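Local coordinates for protein N-formylglutamate amidohydrolase (Ralstonia eutropha, PDB 2Q7S) that binds a zinc ion and is probably a hydrolase of the N-formylglutamate amidohydrolase type, at residues 22-27 / 285-290; 54-59 / 255-260; 94-99 / 132-137; 164-169 / 242-247; 172-177 / 248-253. All coordinates share one frame; numbering follows the deposited sequence.

Contact 1 of 5, residues 22-27 / 285-290; sequences EALPLV and YVRRGV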
# COMPACT_ATOMS: atom_id res chain seq x y z
N GLU A 22 -10.79 -21.74 6.80
CA GLU A 22 -9.43 -22.21 6.51
C GLU A 22 -8.57 -21.01 6.21
O GLU A 22 -8.98 -20.15 5.43
CB GLU A 22 -9.46 -23.16 5.29
CG GLU A 22 -8.15 -23.27 4.46
CD GLU A 22 -8.35 -23.91 3.07
OE1 GLU A 22 -9.51 -23.98 2.57
OE2 GLU A 22 -7.32 -24.33 2.47
N ALA A 23 -7.42 -20.90 6.87
CA ALA A 23 -6.43 -19.88 6.52
C ALA A 23 -5.56 -20.35 5.33
O ALA A 23 -5.35 -21.56 5.13
CB ALA A 23 -5.59 -19.50 7.73
N LEU A 24 -5.06 -19.38 4.53
CA LEU A 24 -4.05 -19.61 3.45
C LEU A 24 -2.97 -18.58 3.61
O LEU A 24 -3.23 -17.52 4.18
CB LEU A 24 -4.73 -19.41 2.08
CG LEU A 24 -5.72 -20.52 1.67
CD1 LEU A 24 -6.53 -20.07 0.43
CD2 LEU A 24 -4.95 -21.81 1.37
N PRO A 25 -1.75 -18.83 3.10
CA PRO A 25 -0.69 -17.80 3.26
C PRO A 25 -0.75 -16.67 2.21
O PRO A 25 0.17 -16.49 1.40
CB PRO A 25 0.58 -18.59 3.03
CG PRO A 25 0.18 -19.71 2.07
CD PRO A 25 -1.27 -20.03 2.39
N LEU A 26 -1.86 -15.97 2.24
CA LEU A 26 -2.09 -14.77 1.46
C LEU A 26 -2.25 -13.67 2.47
O LEU A 26 -3.25 -13.62 3.23
CB LEU A 26 -3.35 -14.94 0.63
CG LEU A 26 -3.78 -13.66 -0.11
CD1 LEU A 26 -2.82 -13.39 -1.23
CD2 LEU A 26 -5.23 -13.83 -0.58
N VAL A 27 -1.28 -12.78 2.52
CA VAL A 27 -1.30 -11.68 3.51
C VAL A 27 -1.31 -10.39 2.69
O VAL A 27 -0.47 -10.21 1.80
CB VAL A 27 -0.04 -11.72 4.40
CG1 VAL A 27 0.02 -10.50 5.36
CG2 VAL A 27 0.01 -13.02 5.14
N TYR A 285 -4.93 -20.34 -6.39
CA TYR A 285 -3.55 -20.40 -6.84
C TYR A 285 -2.58 -20.62 -5.65
O TYR A 285 -1.75 -21.50 -5.68
CB TYR A 285 -3.20 -19.14 -7.62
CG TYR A 285 -1.78 -19.11 -8.08
CD1 TYR A 285 -1.41 -19.65 -9.30
CD2 TYR A 285 -0.80 -18.59 -7.26
CE1 TYR A 285 -0.08 -19.64 -9.68
CE2 TYR A 285 0.50 -18.58 -7.62
CZ TYR A 285 0.85 -19.09 -8.82
OH TYR A 285 2.17 -19.08 -9.14
N VAL A 286 -2.75 -19.84 -4.59
CA VAL A 286 -1.99 -20.01 -3.36
C VAL A 286 -2.11 -21.40 -2.72
O VAL A 286 -1.11 -21.94 -2.32
CB VAL A 286 -2.39 -18.87 -2.37
CG1 VAL A 286 -1.99 -19.15 -0.93
CG2 VAL A 286 -1.79 -17.60 -2.88
N ARG A 287 -3.33 -21.95 -2.61
CA ARG A 287 -3.53 -23.27 -2.03
C ARG A 287 -2.83 -24.31 -2.84
O ARG A 287 -2.28 -25.28 -2.31
CB ARG A 287 -5.03 -23.63 -1.94
CG ARG A 287 -5.33 -25.00 -1.34
CD ARG A 287 -6.81 -25.13 -0.91
NE ARG A 287 -7.64 -24.41 -1.84
CZ ARG A 287 -8.53 -23.48 -1.52
NH1 ARG A 287 -8.83 -23.17 -0.26
NH2 ARG A 287 -9.18 -22.89 -2.49
N ARG A 288 -2.89 -24.17 -4.15
CA ARG A 288 -2.18 -25.10 -5.04
C ARG A 288 -0.65 -24.97 -5.05
O ARG A 288 0.05 -25.87 -5.53
CB ARG A 288 -2.70 -24.92 -6.45
CG ARG A 288 -4.14 -25.37 -6.65
CD ARG A 288 -4.67 -24.81 -7.95
NE ARG A 288 -6.08 -25.13 -8.18
CZ ARG A 288 -6.89 -24.46 -9.00
NH1 ARG A 288 -6.44 -23.44 -9.73
NH2 ARG A 288 -8.17 -24.81 -9.10
N GLY A 289 -0.14 -23.86 -4.54
CA GLY A 289 1.29 -23.60 -4.52
C GLY A 289 1.96 -24.00 -3.23
O GLY A 289 3.18 -24.03 -3.18
N VAL A 290 1.19 -24.32 -2.19
CA VAL A 290 1.76 -24.70 -0.89
C VAL A 290 2.22 -26.15 -0.90
O VAL A 290 1.46 -27.05 -1.29
CB VAL A 290 0.75 -24.52 0.28
CG1 VAL A 290 1.27 -25.21 1.57
CG2 VAL A 290 0.46 -23.04 0.52
OXT VAL A 290 3.36 -26.45 -0.49
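Pro25 and Leu24 pack on Val286 of the C-terminal helix 267-289, a helix laid against the central mixed beta sheet; residues 22-25 lead into strand 26-30 of that sheet. The tight side is apolar and buried. CG1 of Val286, anti to its backbone N (chi1 163°), meets the proline ring at CD, 3.5 Å away, and also touches CG, the two side chains sliding past each other in opposite directions. Leu24 adds CB at 4.1 Å from the same CG1, and its CD2 rests 3.8 Å from Arg287 CB. Pro25 is the centre of an inverse gamma turn, which bends the chain just before the strand begins. Trp167 of the adjacent strand 166-174 touches both Pro25 and Val286, so proline, valine and indole pack together against the last turns of helix 267-289.

The other side faces solvent and is held by charge. Glu22, its chain extended beyond CG, meets Arg287 at about a right angle in a salt bridge, OE1 to NH1 3.0 Å; the same NH1 also gives a weak hydrogen bond to OE2. The Arg287 chain is bent at chi3, and Leu24 CD1 lies over one face of the guanidinium. At the chain's end, Val290 CG2 reaches Pro25 CG at 3.7 Å.

Contact 2 of 5, residues 54-59 / 255-260; sequences EDTHVD and LYMEEG. With ZN (zinc ion), chain C.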
# COMPACT_ATOMS: atom_id res chain seq x y z
N GLU A 54 -4.24 10.14 0.20
CA GLU A 54 -4.93 8.97 0.66
C GLU A 54 -5.23 8.03 -0.51
O GLU A 54 -5.77 8.44 -1.52
CB GLU A 54 -6.30 9.30 1.23
CG GLU A 54 -6.38 10.14 2.40
CD GLU A 54 -7.82 10.39 2.80
OE1 GLU A 54 -8.76 9.91 2.11
OE2 GLU A 54 -8.01 11.08 3.80
N ASP A 55 -4.90 6.78 -0.33
CA ASP A 55 -5.46 5.71 -1.13
C ASP A 55 -6.83 5.26 -0.55
O ASP A 55 -6.98 4.12 -0.10
CB ASP A 55 -4.55 4.50 -1.14
CG ASP A 55 -3.21 4.80 -1.69
OD1 ASP A 55 -2.84 6.00 -1.85
OD2 ASP A 55 -2.52 3.79 -1.87
N THR A 56 -7.79 6.17 -0.63
CA THR A 56 -9.10 6.02 0.05
C THR A 56 -9.87 4.78 -0.45
O THR A 56 -9.85 4.44 -1.66
CB THR A 56 -9.96 7.31 -0.13
OG1 THR A 56 -9.09 8.43 -0.13
CG2 THR A 56 -11.02 7.47 0.96
N HIS A 57 -10.51 4.11 0.52
CA HIS A 57 -11.36 2.93 0.32
C HIS A 57 -10.66 1.65 -0.17
O HIS A 57 -11.33 0.68 -0.41
CB HIS A 57 -12.48 3.22 -0.67
CG HIS A 57 -13.23 4.48 -0.40
ND1 HIS A 57 -13.85 4.73 0.80
CD2 HIS A 57 -13.49 5.54 -1.20
CE1 HIS A 57 -14.43 5.92 0.75
NE2 HIS A 57 -14.24 6.43 -0.46
N VAL A 58 -9.33 1.67 -0.33
CA VAL A 58 -8.60 0.52 -0.91
C VAL A 58 -8.76 -0.72 -0.08
O VAL A 58 -8.90 -1.84 -0.58
CB VAL A 58 -7.08 0.82 -1.14
CG1 VAL A 58 -6.30 -0.45 -1.30
CG2 VAL A 58 -6.97 1.70 -2.37
N ASP A 59 -8.85 -0.51 1.21
CA ASP A 59 -9.14 -1.63 2.10
C ASP A 59 -10.53 -2.25 1.90
O ASP A 59 -10.66 -3.47 1.96
CB ASP A 59 -8.86 -1.26 3.54
CG ASP A 59 -9.81 -0.25 4.07
OD1 ASP A 59 -10.10 0.77 3.40
OD2 ASP A 59 -10.26 -0.49 5.21
N LEU A 255 -11.53 4.78 -11.33
CA LEU A 255 -12.25 3.50 -11.39
C LEU A 255 -13.25 3.28 -10.26
O LEU A 255 -14.13 2.45 -10.38
CB LEU A 255 -11.26 2.34 -11.39
CG LEU A 255 -10.34 2.19 -12.61
CD1 LEU A 255 -9.49 0.95 -12.43
CD2 LEU A 255 -11.15 2.08 -13.86
N TYR A 256 -13.06 3.93 -9.12
CA TYR A 256 -13.92 3.67 -7.97
C TYR A 256 -14.35 4.87 -7.13
O TYR A 256 -15.33 4.76 -6.41
CB TYR A 256 -13.25 2.61 -7.06
CG TYR A 256 -12.06 3.08 -6.28
CD1 TYR A 256 -10.79 2.97 -6.81
CD2 TYR A 256 -12.21 3.59 -5.02
CE1 TYR A 256 -9.68 3.35 -6.07
CE2 TYR A 256 -11.14 4.01 -4.28
CZ TYR A 256 -9.85 3.87 -4.81
OH TYR A 256 -8.77 4.28 -4.06
N MSE A 257 -13.66 6.00 -7.25
CA MSE A 257 -14.00 7.19 -6.48
C MSE A 257 -13.86 8.46 -7.29
O MSE A 257 -13.22 8.47 -8.36
CB MSE A 257 -13.12 7.30 -5.24
CG MSE A 257 -11.68 7.27 -5.56
SE MSE A 257 -10.47 7.60 -4.07
CE MSE A 257 -9.84 9.38 -4.44
N GLU A 258 -14.44 9.51 -6.75
CA GLU A 258 -14.30 10.86 -7.29
C GLU A 258 -13.13 11.53 -6.59
O GLU A 258 -13.15 11.74 -5.38
CB GLU A 258 -15.58 11.66 -7.07
CG GLU A 258 -16.76 11.11 -7.80
CD GLU A 258 -16.55 11.13 -9.31
OE1 GLU A 258 -16.16 12.20 -9.82
OE2 GLU A 258 -16.77 10.09 -9.97
N GLU A 259 -12.10 11.84 -7.36
CA GLU A 259 -10.84 12.30 -6.77
C GLU A 259 -10.96 13.59 -5.96
O GLU A 259 -10.26 13.79 -4.97
CB GLU A 259 -9.75 12.40 -7.85
CG GLU A 259 -9.40 11.00 -8.49
CD GLU A 259 -7.94 10.93 -8.95
OE1 GLU A 259 -7.08 10.97 -8.02
OE2 GLU A 259 -7.67 10.87 -10.19
N GLY A 260 -11.88 14.47 -6.35
CA GLY A 260 -12.12 15.68 -5.58
C GLY A 260 -12.75 15.42 -4.22
O GLY A 260 -12.15 15.71 -3.21
ZN ZN C . -0.45 3.95 -1.97
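The phenol oxygen of Tyr256 is gripped by two groups: it donates to the backbone O of Thr56, OH to O 2.6 Å, and is hydrogen-bonded to Ser173 OG of strand 166-174. Thr56 O meets the ring at its edge, in plane, and the hydroxyl lies in the carbonyl plane, with a C=O...OH angle of 154°. Val58 CG2 approaches the hydroxyl at 3.6 Å, and His57 CB comes obliquely to CE2 at 3.9 Å. Met257, a selenomethionine, follows: its CG stands over one face of the Tyr256 ring, offset toward the rim, and its SE meets Thr56 CB at 4.0 Å.

The anchored loop is a type II beta turn from Asp55 to Val58, which leads into helix 58-61 with His57 as the N-cap residue. Within it Thr56 OG1 donates to the anti lone pair of Glu54 OE1, 2.7 Å away, and the methyl CG2 of Thr56 lies over the centre of the His57 ring.

Asp55 OD2 binds the zinc ion at 2.1 Å, alongside His32 and His172, and accepts from Ser173 N, while OD1 forms a salt bridge with Arg253. Metal, amide and arginine thus hold the carboxylate directly; the tyrosine bond to the next residue is consistent with steadying the turn that carries it.

Contact 3 of 5, residues 94-99 / 132-137; sequences AQLEGP and LTVAEV
Leu96 and Glu97 pair with Leu132 and Thr133 in a two-stranded parallel sheet, a small ladder separate from the main sheet, and the second strand runs straight into helix 134-163.

The backbone bonds come first. Leu132 N donates to Gln95 O at 3.1 Å, and Glu97 N to Leu132 O at 2.6 Å, the latter nearly straight at 171°. Leu132 O also receives a CA-H...O contact from Leu96.

Capping follows at the helix start. Thr133 is the N-cap residue; OG1, between its backbone N and carbonyl carbon (chi1 67°), accepts from Glu136 N at 3.0 Å. Glu136 OE1 in return takes Thr133 N from above the carboxylate plane, which completes a capping box. Its OE2 forms a salt bridge with Arg130.

Apolar packing lies on the face of Leu96 and Leu132: Leu96 CD2 meets Val137 CG2 at 3.8 Å, crossing at about a right angle, and CD1 lies 4.3 Å from Val134 CG2. Trp100 touches both valines.

On the opposite face Glu97 and Thr133 lie side by side, pointing the same way, with Glu97 OE1 3.4 Å from Thr133 CG2.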
# COMPACT_ATOMS: atom_id res chain seq x y z
N ALA A 94 16.82 17.74 6.60
CA ALA A 94 16.39 19.12 6.57
C ALA A 94 14.96 19.32 6.98
O ALA A 94 14.57 20.45 7.21
CB ALA A 94 16.63 19.73 5.20
N GLN A 95 14.16 18.26 7.06
CA GLN A 95 12.79 18.40 7.53
C GLN A 95 12.67 18.38 9.06
O GLN A 95 11.63 18.71 9.59
CB GLN A 95 11.84 17.40 6.83
CG GLN A 95 11.87 15.95 7.21
CD GLN A 95 10.96 15.08 6.30
OE1 GLN A 95 11.42 14.12 5.64
NE2 GLN A 95 9.68 15.43 6.26
N LEU A 96 13.77 18.03 9.74
CA LEU A 96 13.80 17.89 11.20
C LEU A 96 14.48 19.08 11.89
O LEU A 96 15.44 19.64 11.38
CB LEU A 96 14.54 16.61 11.59
CG LEU A 96 13.95 15.31 11.02
CD1 LEU A 96 14.67 14.06 11.59
CD2 LEU A 96 12.51 15.27 11.33
N GLU A 97 13.95 19.46 13.05
CA GLU A 97 14.58 20.41 13.93
C GLU A 97 15.46 19.53 14.77
O GLU A 97 14.95 18.67 15.52
CB GLU A 97 13.55 21.11 14.81
CG GLU A 97 14.11 22.24 15.64
CD GLU A 97 13.73 22.16 17.11
OE1 GLU A 97 13.39 21.06 17.58
OE2 GLU A 97 13.81 23.20 17.80
N GLY A 98 16.78 19.70 14.63
CA GLY A 98 17.75 18.81 15.25
C GLY A 98 18.21 17.64 14.40
O GLY A 98 17.60 17.30 13.38
N PRO A 99 19.27 16.96 14.87
CA PRO A 99 19.87 15.85 14.15
C PRO A 99 19.25 14.48 14.54
O PRO A 99 18.92 14.24 15.71
CB PRO A 99 21.33 15.92 14.60
CG PRO A 99 21.19 16.31 16.08
CD PRO A 99 19.93 17.17 16.17
N LEU A 132 9.81 19.71 11.94
CA LEU A 132 9.32 18.78 12.95
C LEU A 132 10.45 18.43 13.88
O LEU A 132 11.62 18.45 13.50
CB LEU A 132 8.69 17.52 12.32
CG LEU A 132 7.80 17.75 11.09
CD1 LEU A 132 7.06 16.49 10.76
CD2 LEU A 132 6.82 18.87 11.29
N THR A 133 10.14 18.20 15.14
CA THR A 133 11.20 17.85 16.08
C THR A 133 11.57 16.39 15.86
O THR A 133 10.78 15.59 15.31
CB THR A 133 10.82 18.12 17.55
OG1 THR A 133 9.79 17.23 17.93
CG2 THR A 133 10.38 19.59 17.76
N VAL A 134 12.78 16.02 16.27
CA VAL A 134 13.17 14.60 16.29
C VAL A 134 12.16 13.79 17.13
O VAL A 134 11.60 12.79 16.66
CB VAL A 134 14.62 14.44 16.75
CG1 VAL A 134 14.97 12.96 17.11
CG2 VAL A 134 15.54 14.94 15.69
N ALA A 135 11.88 14.28 18.34
CA ALA A 135 10.96 13.66 19.28
C ALA A 135 9.59 13.40 18.69
O ALA A 135 9.02 12.34 18.88
CB ALA A 135 10.87 14.53 20.61
N GLU A 136 9.06 14.37 17.93
CA GLU A 136 7.75 14.28 17.35
C GLU A 136 7.66 13.17 16.30
O GLU A 136 6.70 12.38 16.25
CB GLU A 136 7.36 15.67 16.83
CG GLU A 136 6.72 15.76 15.52
CD GLU A 136 6.32 17.19 15.16
OE1 GLU A 136 7.04 18.15 15.57
OE2 GLU A 136 5.28 17.32 14.47
N VAL A 137 8.69 13.06 15.47
CA VAL A 137 8.73 12.06 14.47
C VAL A 137 8.94 10.70 15.14
O VAL A 137 8.29 9.73 14.80
CB VAL A 137 9.83 12.43 13.43
CG1 VAL A 137 10.13 11.25 12.47
CG2 VAL A 137 9.37 13.69 12.67

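Contact 4 of 5, residues 164-169 / 242-247; sequences GAVWHL and ERRNSL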
# COMPACT_ATOMS: atom_id res chain seq x y z
N GLY A 164 5.17 -22.69 4.78
CA GLY A 164 6.42 -22.83 4.03
C GLY A 164 6.47 -22.03 2.77
O GLY A 164 7.39 -22.18 2.00
N ALA A 165 5.52 -21.11 2.60
CA ALA A 165 5.49 -20.15 1.53
C ALA A 165 4.60 -19.01 1.99
O ALA A 165 3.79 -19.18 2.90
CB ALA A 165 4.94 -20.78 0.27
N VAL A 166 4.72 -17.86 1.34
CA VAL A 166 3.82 -16.76 1.57
C VAL A 166 3.71 -15.90 0.29
O VAL A 166 4.66 -15.74 -0.51
CB VAL A 166 4.28 -15.91 2.81
CG1 VAL A 166 5.64 -15.26 2.55
CG2 VAL A 166 3.22 -14.89 3.21
N TRP A 167 2.54 -15.35 0.10
CA TRP A 167 2.25 -14.42 -0.99
C TRP A 167 1.67 -13.18 -0.36
O TRP A 167 0.60 -13.23 0.27
CB TRP A 167 1.27 -15.05 -1.99
CG TRP A 167 1.88 -16.14 -2.86
CD1 TRP A 167 2.40 -16.00 -4.11
CD2 TRP A 167 2.04 -17.52 -2.52
NE1 TRP A 167 2.85 -17.20 -4.57
CE2 TRP A 167 2.65 -18.15 -3.62
CE3 TRP A 167 1.74 -18.28 -1.38
CZ2 TRP A 167 2.98 -19.50 -3.61
CZ3 TRP A 167 2.04 -19.62 -1.37
CH2 TRP A 167 2.66 -20.23 -2.49
N HIS A 168 2.44 -12.08 -0.46
CA HIS A 168 2.09 -10.80 0.10
C HIS A 168 1.61 -9.85 -1.03
O HIS A 168 2.30 -9.73 -2.02
CB HIS A 168 3.31 -10.23 0.76
CG HIS A 168 3.17 -8.79 1.12
ND1 HIS A 168 4.10 -7.84 0.78
CD2 HIS A 168 2.20 -8.14 1.79
CE1 HIS A 168 3.72 -6.67 1.25
NE2 HIS A 168 2.57 -6.83 1.88
N LEU A 169 0.44 -9.23 -0.87
CA LEU A 169 -0.06 -8.16 -1.77
C LEU A 169 -0.05 -6.83 -1.00
O LEU A 169 -0.61 -6.71 0.07
CB LEU A 169 -1.44 -8.45 -2.32
CG LEU A 169 -1.72 -9.81 -3.01
CD1 LEU A 169 -3.16 -9.91 -3.56
CD2 LEU A 169 -0.68 -10.08 -4.11
N GLU A 242 13.08 -18.22 -1.76
CA GLU A 242 12.85 -18.70 -0.42
C GLU A 242 11.39 -18.97 -0.25
O GLU A 242 10.92 -19.21 0.86
CB GLU A 242 13.28 -17.63 0.58
CG GLU A 242 14.73 -17.32 0.58
CD GLU A 242 15.05 -16.21 1.54
OE1 GLU A 242 14.56 -16.28 2.70
OE2 GLU A 242 15.78 -15.29 1.15
N ARG A 243 10.65 -18.86 -1.34
CA ARG A 243 9.20 -19.03 -1.38
C ARG A 243 8.40 -17.95 -0.67
O ARG A 243 7.25 -18.17 -0.22
CB ARG A 243 8.83 -20.43 -0.92
CG ARG A 243 9.56 -21.48 -1.73
CD ARG A 243 9.31 -22.87 -1.21
NE ARG A 243 7.88 -23.22 -1.10
CZ ARG A 243 7.04 -23.31 -2.13
NH1 ARG A 243 7.44 -23.09 -3.37
NH2 ARG A 243 5.78 -23.66 -1.92
N ARG A 244 9.00 -16.77 -0.60
CA ARG A 244 8.37 -15.58 -0.05
C ARG A 244 8.18 -14.67 -1.26
O ARG A 244 9.12 -14.43 -2.01
CB ARG A 244 9.25 -14.92 0.99
CG ARG A 244 9.60 -15.81 2.18
CD ARG A 244 10.79 -15.29 2.91
NE ARG A 244 10.96 -15.95 4.21
CZ ARG A 244 10.34 -15.58 5.33
NH1 ARG A 244 9.49 -14.58 5.33
NH2 ARG A 244 10.56 -16.24 6.46
N ASN A 245 6.96 -14.19 -1.44
CA ASN A 245 6.58 -13.44 -2.65
C ASN A 245 5.89 -12.15 -2.26
O ASN A 245 5.06 -12.14 -1.36
CB ASN A 245 5.62 -14.29 -3.52
CG ASN A 245 6.22 -15.63 -3.90
OD1 ASN A 245 7.00 -15.73 -4.84
ND2 ASN A 245 5.92 -16.65 -3.10
N SER A 246 6.19 -11.08 -2.97
CA SER A 246 5.54 -9.81 -2.73
C SER A 246 5.25 -9.15 -4.10
O SER A 246 6.10 -9.09 -5.05
CB SER A 246 6.43 -8.92 -1.86
OG SER A 246 5.76 -7.82 -1.29
N LEU A 247 4.05 -8.59 -4.16
CA LEU A 247 3.55 -7.87 -5.34
C LEU A 247 2.84 -6.57 -4.93
O LEU A 247 1.89 -6.60 -4.15
CB LEU A 247 2.57 -8.79 -6.08
CG LEU A 247 1.97 -8.23 -7.39
CD1 LEU A 247 3.11 -7.99 -8.41
CD2 LEU A 247 0.92 -9.24 -7.90
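Val166 to Leu169 pair in register with Arg244 to Leu247 as parallel neighbours in the central mixed sheet, the two strand segments inclined by 16°.

Backbone bonds form the ladder: Val166 N to Arg243 O, Asn245 N to Val166 O, His168 N to Asn245 O, and Leu247 N to His168 O.

Side-chain polar bonds reinforce it. Asn245 ND2 also donates to Val166 O (3.0 Å), so that carbonyl is held by two donors from opposite faces of its plane. His168 ND1 and Ser246 OG share a bond of 2.7 Å at the ring edge, while NE2 is hydrogen-bonded to Asp29.

Packing contacts follow. Asn245 ND2 lies over one face of the Trp167 ring, offset toward the rim, amide and ring planes 14° apart; the indole NE1 itself bonds Glu204. Leu169 CD2 touches Leu247 CB at 4.0 Å.

Just before strand 244-252, Arg243 hydrogen-bonds Gly289 O through NH2, and its NE makes a weak bond to Gly164 O, 3.3 Å apart.

Contact 5 of 5, residues 172-177 / 248-253; sequences HSMPNN and QIEIRR. With ZN (zinc ion), chain C.
His172 joins a metal site to a parallel strand pair: ND1 binds the zinc ion at 2.0 Å, while its ring packs on side chains of strand 244-252. Gln248 NE2 lies over one face of the imidazole, offset toward the rim. The Glu250 chain is bent at chi2 (-103°), which turns CD to the His172 side; OE1 lies 3.3 Å from His172 CB, the carboxylate plane 19° from the ring. Gln248 NE2 donates to the anti lone pair of Glu250 OE2, 2.9 Å away, which ties both second-shell groups together. NE2 of His172 is hydrogen-bonded to Asn170, a bond that probably fixes the ring's rotation.

The ladder runs His172 N to Ile249 O, Ile251 N to His172 O, Met174 N to Ile251 O and Arg253 N to Met174 O, the strand segments inclined by 40°. Arg253 NE donates in its guanidinium plane to Ser173 OG at 3.0 Å, an oxygen that also bonds Tyr256 OH, and Pro175 CD covers one guanidinium face. Arg252 NH1 reaches Asn176 OD1 at 2.8 Å, amide and guanidinium nearly coplanar.

The pair lies deep in the sheet: strand 193-196 adjoins 244-252 on its other edge, helix 267-289 packs on Ile251, and helix 58-61 touches Ser173 and Ile251.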
# COMPACT_ATOMS: atom_id res chain seq x y z
N HIS A 172 -2.76 -0.51 -3.24
CA HIS A 172 -2.77 0.94 -3.43
C HIS A 172 -3.79 1.38 -4.43
O HIS A 172 -4.39 0.59 -5.15
CB HIS A 172 -1.38 1.44 -3.93
CG HIS A 172 -0.30 1.14 -2.98
ND1 HIS A 172 0.16 2.07 -2.06
CD2 HIS A 172 0.34 -0.01 -2.71
CE1 HIS A 172 1.06 1.49 -1.29
NE2 HIS A 172 1.19 0.23 -1.67
N SER A 173 -4.02 2.68 -4.42
CA SER A 173 -4.61 3.37 -5.56
C SER A 173 -3.77 4.60 -5.93
O SER A 173 -3.08 5.18 -5.12
CB SER A 173 -6.06 3.77 -5.25
OG SER A 173 -6.09 4.80 -4.31
N MSE A 174 -3.96 5.06 -7.14
CA MSE A 174 -3.16 6.12 -7.67
C MSE A 174 -4.04 7.12 -8.43
O MSE A 174 -5.09 6.74 -9.02
CB MSE A 174 -2.08 5.50 -8.58
CG MSE A 174 -2.61 4.50 -9.55
SE MSE A 174 -1.27 3.84 -10.81
CE MSE A 174 -2.66 3.03 -11.87
N PRO A 175 -3.62 8.40 -8.45
CA PRO A 175 -4.34 9.41 -9.20
C PRO A 175 -4.13 9.30 -10.69
O PRO A 175 -3.17 8.66 -11.16
CB PRO A 175 -3.75 10.72 -8.65
CG PRO A 175 -2.39 10.34 -8.26
CD PRO A 175 -2.46 8.95 -7.74
N ASN A 176 -5.03 9.92 -11.44
CA ASN A 176 -4.99 9.80 -12.86
C ASN A 176 -3.72 10.45 -13.43
O ASN A 176 -3.17 10.03 -14.46
CB ASN A 176 -6.25 10.43 -13.45
CG ASN A 176 -6.91 9.55 -14.49
OD1 ASN A 176 -6.75 8.33 -14.49
ND2 ASN A 176 -7.66 10.16 -15.39
N ASN A 177 -3.23 11.46 -12.74
CA ASN A 177 -2.02 12.13 -13.13
C ASN A 177 -0.78 11.63 -12.40
O ASN A 177 0.14 12.39 -12.19
CB ASN A 177 -2.20 13.66 -13.00
CG ASN A 177 -2.35 14.12 -11.57
OD1 ASN A 177 -2.42 13.32 -10.64
ND2 ASN A 177 -2.39 15.43 -11.38
N GLN A 248 3.27 -5.41 -5.44
CA GLN A 248 2.54 -4.17 -5.17
C GLN A 248 1.47 -4.02 -6.25
O GLN A 248 1.75 -4.18 -7.43
CB GLN A 248 3.50 -2.99 -5.19
CG GLN A 248 2.92 -1.72 -4.65
CD GLN A 248 3.97 -0.67 -4.34
OE1 GLN A 248 5.02 -0.95 -3.75
NE2 GLN A 248 3.71 0.56 -4.76
N ILE A 249 0.23 -3.76 -5.86
CA ILE A 249 -0.87 -3.55 -6.84
C ILE A 249 -1.50 -2.17 -6.70
O ILE A 249 -2.04 -1.82 -5.59
CB ILE A 249 -2.03 -4.61 -6.67
CG1 ILE A 249 -1.47 -6.04 -6.74
CG2 ILE A 249 -3.12 -4.35 -7.73
CD1 ILE A 249 -2.54 -7.16 -6.72
N GLU A 250 -1.50 -1.43 -7.81
CA GLU A 250 -2.01 -0.04 -7.82
C GLU A 250 -3.24 0.10 -8.72
O GLU A 250 -3.19 -0.30 -9.84
CB GLU A 250 -0.92 0.90 -8.34
CG GLU A 250 0.36 0.90 -7.54
CD GLU A 250 0.51 2.08 -6.64
OE1 GLU A 250 -0.38 2.96 -6.63
OE2 GLU A 250 1.51 2.11 -5.90
N ILE A 251 -4.32 0.68 -8.20
CA ILE A 251 -5.55 0.88 -8.92
C ILE A 251 -5.76 2.37 -9.27
O ILE A 251 -5.79 3.24 -8.38
CB ILE A 251 -6.75 0.38 -8.03
CG1 ILE A 251 -6.59 -1.10 -7.68
CG2 ILE A 251 -8.09 0.61 -8.67
CD1 ILE A 251 -7.70 -1.61 -6.83
N ARG A 252 -5.98 2.65 -10.54
CA ARG A 252 -6.33 4.01 -10.99
C ARG A 252 -7.65 4.45 -10.29
O ARG A 252 -8.73 3.90 -10.49
CB ARG A 252 -6.48 4.03 -12.51
CG ARG A 252 -6.39 5.38 -13.20
CD ARG A 252 -6.24 5.20 -14.72
NE ARG A 252 -7.38 4.53 -15.37
CZ ARG A 252 -8.42 5.19 -15.88
NH1 ARG A 252 -8.51 6.51 -15.78
NH2 ARG A 252 -9.38 4.53 -16.49
N ARG A 253 -7.55 5.49 -9.49
CA ARG A 253 -8.61 5.98 -8.61
C ARG A 253 -9.96 6.27 -9.24
O ARG A 253 -10.97 5.96 -8.61
CB ARG A 253 -8.10 7.21 -7.84
CG ARG A 253 -7.25 6.83 -6.64
CD ARG A 253 -6.51 8.04 -6.07
NE ARG A 253 -5.50 7.68 -5.10
CZ ARG A 253 -4.61 8.56 -4.64
NH1 ARG A 253 -4.67 9.81 -5.04
NH2 ARG A 253 -3.71 8.20 -3.77
ZN ZN C . -0.45 3.95 -1.97

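How the contacts relate
From the N terminus, residues 22-27 meet the C-terminal helix end in contact 1, which closes nearly the whole chain into one loop and encloses the other four contacts. Contact 2 (54-59 with 255-260) closes a second large loop that holds contacts 3, 4 and 5. Contact 3 closes first, far from the zinc ion, at the start of helix 134-163, which leads to strand 166-174. Contacts 4 and 5 then cross, using successive parts of strands 166-174 and 244-252. Contact 1 touches contact 4 at one end of the sheet; contact 5 joins contact 2 at the zinc ion, through Asp55 and Arg253.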